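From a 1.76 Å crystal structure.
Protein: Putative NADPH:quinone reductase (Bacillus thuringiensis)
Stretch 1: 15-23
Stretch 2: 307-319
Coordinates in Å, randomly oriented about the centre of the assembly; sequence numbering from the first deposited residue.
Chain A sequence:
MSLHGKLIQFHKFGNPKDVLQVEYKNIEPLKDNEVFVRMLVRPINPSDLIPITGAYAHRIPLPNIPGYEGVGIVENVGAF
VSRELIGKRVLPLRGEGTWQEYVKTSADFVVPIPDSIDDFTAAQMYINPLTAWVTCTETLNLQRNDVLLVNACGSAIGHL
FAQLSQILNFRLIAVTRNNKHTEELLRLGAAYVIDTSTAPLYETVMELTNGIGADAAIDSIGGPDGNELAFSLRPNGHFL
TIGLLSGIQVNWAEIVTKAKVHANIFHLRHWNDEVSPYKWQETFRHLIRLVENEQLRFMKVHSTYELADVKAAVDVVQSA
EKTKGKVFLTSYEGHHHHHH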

# COMPACT_ATOMS: atom_id res chain seq x y z
N ASN A 15 17.42 0.08 12.46
CA ASN A 15 16.47 -1.02 12.65
C ASN A 15 15.35 -0.54 13.56
O ASN A 15 15.60 0.07 14.58
CB ASN A 15 17.17 -2.24 13.27
CG ASN A 15 18.29 -2.78 12.41
OD1 ASN A 15 18.19 -2.83 11.19
ND2 ASN A 15 19.37 -3.25 13.06
N PRO A 16 14.08 -0.76 13.16
CA PRO A 16 13.00 -0.25 14.01
C PRO A 16 13.12 -0.75 15.45
O PRO A 16 12.81 -0.02 16.41
CB PRO A 16 11.74 -0.79 13.32
CG PRO A 16 12.11 -0.85 11.87
CD PRO A 16 13.57 -1.34 11.90
N LYS A 17 13.61 -1.98 15.64
CA LYS A 17 13.77 -2.48 17.02
C LYS A 17 14.72 -1.63 17.89
O LYS A 17 14.60 -1.60 19.13
CB LYS A 17 14.24 -3.94 17.01
CG LYS A 17 15.75 -4.10 16.74
CD LYS A 17 16.07 -5.42 16.05
CE LYS A 17 15.93 -6.58 17.01
NZ LYS A 17 15.75 -7.87 16.27
N ASP A 18 15.67 -0.95 17.24
CA ASP A 18 16.66 -0.11 17.94
C ASP A 18 16.19 1.32 18.15
O ASP A 18 16.56 1.95 19.15
CB ASP A 18 18.00 -0.13 17.19
CG ASP A 18 18.65 -1.51 17.20
OD1 ASP A 18 18.58 -2.14 18.27
OD2 ASP A 18 19.21 -1.95 16.18
N VAL A 19 15.34 1.84 17.25
CA VAL A 19 15.08 3.29 17.24
C VAL A 19 13.69 3.76 17.64
O VAL A 19 13.53 4.91 18.01
CB VAL A 19 15.52 3.94 15.89
CG1 VAL A 19 17.05 3.75 15.66
CG2 VAL A 19 14.74 3.34 14.71
N LEU A 20 12.70 2.86 17.60
CA LEU A 20 11.34 3.26 17.93
C LEU A 20 11.19 3.51 19.44
O LEU A 20 11.64 2.69 20.25
CB LEU A 20 10.32 2.22 17.45
CG LEU A 20 10.16 2.10 15.93
CD1 LEU A 20 9.25 0.97 15.55
CD2 LEU A 20 9.67 3.41 15.33
N GLN A 21 10.60 4.63 19.80
CA GLN A 21 10.35 4.95 21.22
C GLN A 21 8.89 5.29 21.47
O GLN A 21 8.23 5.89 20.62
CB GLN A 21 11.19 6.14 21.68
CG GLN A 21 12.65 6.06 21.34
CD GLN A 21 13.51 7.00 22.18
OE1 GLN A 21 14.54 6.59 22.71
NE2 GLN A 21 13.08 8.26 22.31
N VAL A 22 8.39 4.90 22.64
CA VAL A 22 7.06 5.30 23.05
C VAL A 22 7.18 6.58 23.87
O VAL A 22 7.91 6.58 24.88
CB VAL A 22 6.37 4.20 23.89
CG1 VAL A 22 5.02 4.67 24.36
CG2 VAL A 22 6.30 2.88 23.13
N GLU A 23 6.51 7.67 23.47
CA GLU A 23 6.67 8.97 24.09
C GLU A 23 5.33 9.69 24.23
O GLU A 23 4.31 9.19 23.77
CB GLU A 23 7.64 9.86 23.27
CG GLU A 23 9.08 9.31 23.11
CD GLU A 23 9.95 10.13 22.15
OE1 GLU A 23 9.57 11.25 21.80
OE2 GLU A 23 11.02 9.65 21.74
N LEU A 307 -0.60 0.36 20.95
CA LEU A 307 0.47 1.26 20.53
C LEU A 307 1.79 1.09 21.34
O LEU A 307 2.86 0.99 20.74
CB LEU A 307 -0.07 2.70 20.53
CG LEU A 307 0.59 3.77 19.68
CD1 LEU A 307 0.59 3.43 18.20
CD2 LEU A 307 -0.12 5.09 19.99
N ALA A 308 1.71 0.94 22.69
CA ALA A 308 2.90 0.76 23.54
C ALA A 308 3.73 -0.46 23.20
O ALA A 308 4.94 -0.48 23.48
CB ALA A 308 2.54 0.72 25.04
N ASP A 309 3.10 -1.46 22.60
CA ASP A 309 3.75 -2.71 22.27
C ASP A 309 4.22 -2.75 20.82
O ASP A 309 4.34 -3.82 20.22
CB ASP A 309 2.79 -3.87 22.52
CG ASP A 309 2.54 -4.09 23.97
OD1 ASP A 309 3.54 -4.25 24.70
OD2 ASP A 309 1.35 -4.10 24.40
N VAL A 310 4.51 -1.59 20.25
CA VAL A 310 4.93 -1.53 18.83
C VAL A 310 6.15 -2.37 18.52
O VAL A 310 6.22 -3.06 17.49
CB VAL A 310 5.13 -0.04 18.39
CG1 VAL A 310 6.25 0.61 19.23
CG2 VAL A 310 5.42 0.06 16.89
N LYS A 311 7.14 -2.39 19.42
CA LYS A 311 8.33 -3.18 19.09
C LYS A 311 8.01 -4.65 18.87
O LYS A 311 8.51 -5.24 17.92
CB LYS A 311 9.42 -3.02 20.15
CG LYS A 311 10.06 -1.65 20.07
CD LYS A 311 11.19 -1.55 21.10
CE LYS A 311 12.07 -0.34 20.80
NZ LYS A 311 13.39 -0.43 21.52
N ALA A 312 7.16 -5.21 19.72
CA ALA A 312 6.78 -6.65 19.57
C ALA A 312 6.05 -6.83 18.25
O ALA A 312 6.26 -7.80 17.52
CB ALA A 312 5.92 -7.11 20.74
N ALA A 313 5.18 -5.89 17.94
CA ALA A 313 4.38 -5.97 16.71
C ALA A 313 5.26 -5.94 15.47
O ALA A 313 5.07 -6.70 14.52
CB ALA A 313 3.33 -4.83 16.69
N VAL A 314 6.25 -5.05 15.47
CA VAL A 314 7.12 -4.91 14.33
C VAL A 314 7.93 -6.17 14.13
O VAL A 314 8.07 -6.63 13.00
CB VAL A 314 7.97 -3.59 14.39
CG1 VAL A 314 9.03 -3.60 13.31
CG2 VAL A 314 7.04 -2.39 14.19
N ASP A 315 8.40 -6.77 15.23
CA ASP A 315 9.13 -8.03 15.15
C ASP A 315 8.33 -9.14 14.45
O ASP A 315 8.88 -9.91 13.64
CB ASP A 315 9.58 -8.46 16.55
CG ASP A 315 10.23 -9.83 16.56
OD1 ASP A 315 11.37 -9.95 16.04
OD2 ASP A 315 9.60 -10.77 17.08
N VAL A 316 7.03 -9.21 14.73
CA VAL A 316 6.15 -10.17 14.05
C VAL A 316 6.12 -9.89 12.55
O VAL A 316 6.27 -10.80 11.71
CB VAL A 316 4.72 -10.16 14.68
CG1 VAL A 316 3.73 -11.02 13.87
CG2 VAL A 316 4.77 -10.64 16.14
N VAL A 317 5.95 -8.62 12.19
CA VAL A 317 5.89 -8.22 10.77
C VAL A 317 7.18 -8.56 10.03
O VAL A 317 7.14 -9.02 8.90
CB VAL A 317 5.53 -6.72 10.61
CG1 VAL A 317 5.56 -6.31 9.14
CG2 VAL A 317 4.15 -6.49 11.18
N GLN A 318 8.32 -8.36 10.67
CA GLN A 318 9.61 -8.62 10.05
C GLN A 318 10.04 -10.09 10.08
O GLN A 318 10.99 -10.45 9.41
CB GLN A 318 10.68 -7.77 10.70
CG GLN A 318 10.32 -6.32 10.65
CD GLN A 318 11.50 -5.41 10.68
OE1 GLN A 318 12.08 -5.14 11.74
NE2 GLN A 318 11.86 -4.89 9.52
N SER A 319 9.32 -10.92 10.83
CA SER A 319 9.69 -12.32 11.05
C SER A 319 9.56 -13.18 9.78
O SER A 319 8.59 -13.05 9.03
CB SER A 319 8.83 -12.89 12.19
OG SER A 319 8.88 -14.31 12.24

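Stretch 2 runs from a short 3-10 segment into a helix, and one side of it packs on the short helix and strand of stretch 1. The helix of stretch 2 and the strand of stretch 1 run roughly antiparallel, at 149°. The contact buries 440 Å² in all.

Ala-308 meets the strand through its backbone: Val-22 CG2 lies 3.6 Å from Ala-308 O. Ala-308 CA is 6.2 Å from Val-22 CA, and its CB points sideways.

Val-310 points toward stretch 1. Its CG2 is 4.2 Å from Leu-20 CD1, an apolar contact between two buried side chains.

Lys-311 makes the one hydrogen bond between the stretches. Its CB points sideways, but chi2 to chi4 are all t, and the extended chain brings NZ to 2.9 Å from Lys-17 O. On the way, Lys-311 CE passes 3.1 Å from Leu-20 O. A long, flexible side chain with a charged donor suits this reach along the exposed border.

Val-314, one helical turn after Val-310, is also buried. Its CG1 lies 3.9 Å from Pro-16 CB, and its CG2 lies 4.2 Å from Leu-20 CD1. Leu-20 CD1 touches both valines; branched apolar side chains suit this buried place, which needs no polar partner.

Gln-318, a further turn on, is exposed. Its OE1 approaches Pro-16 CD at 4.1 Å and closes the contact.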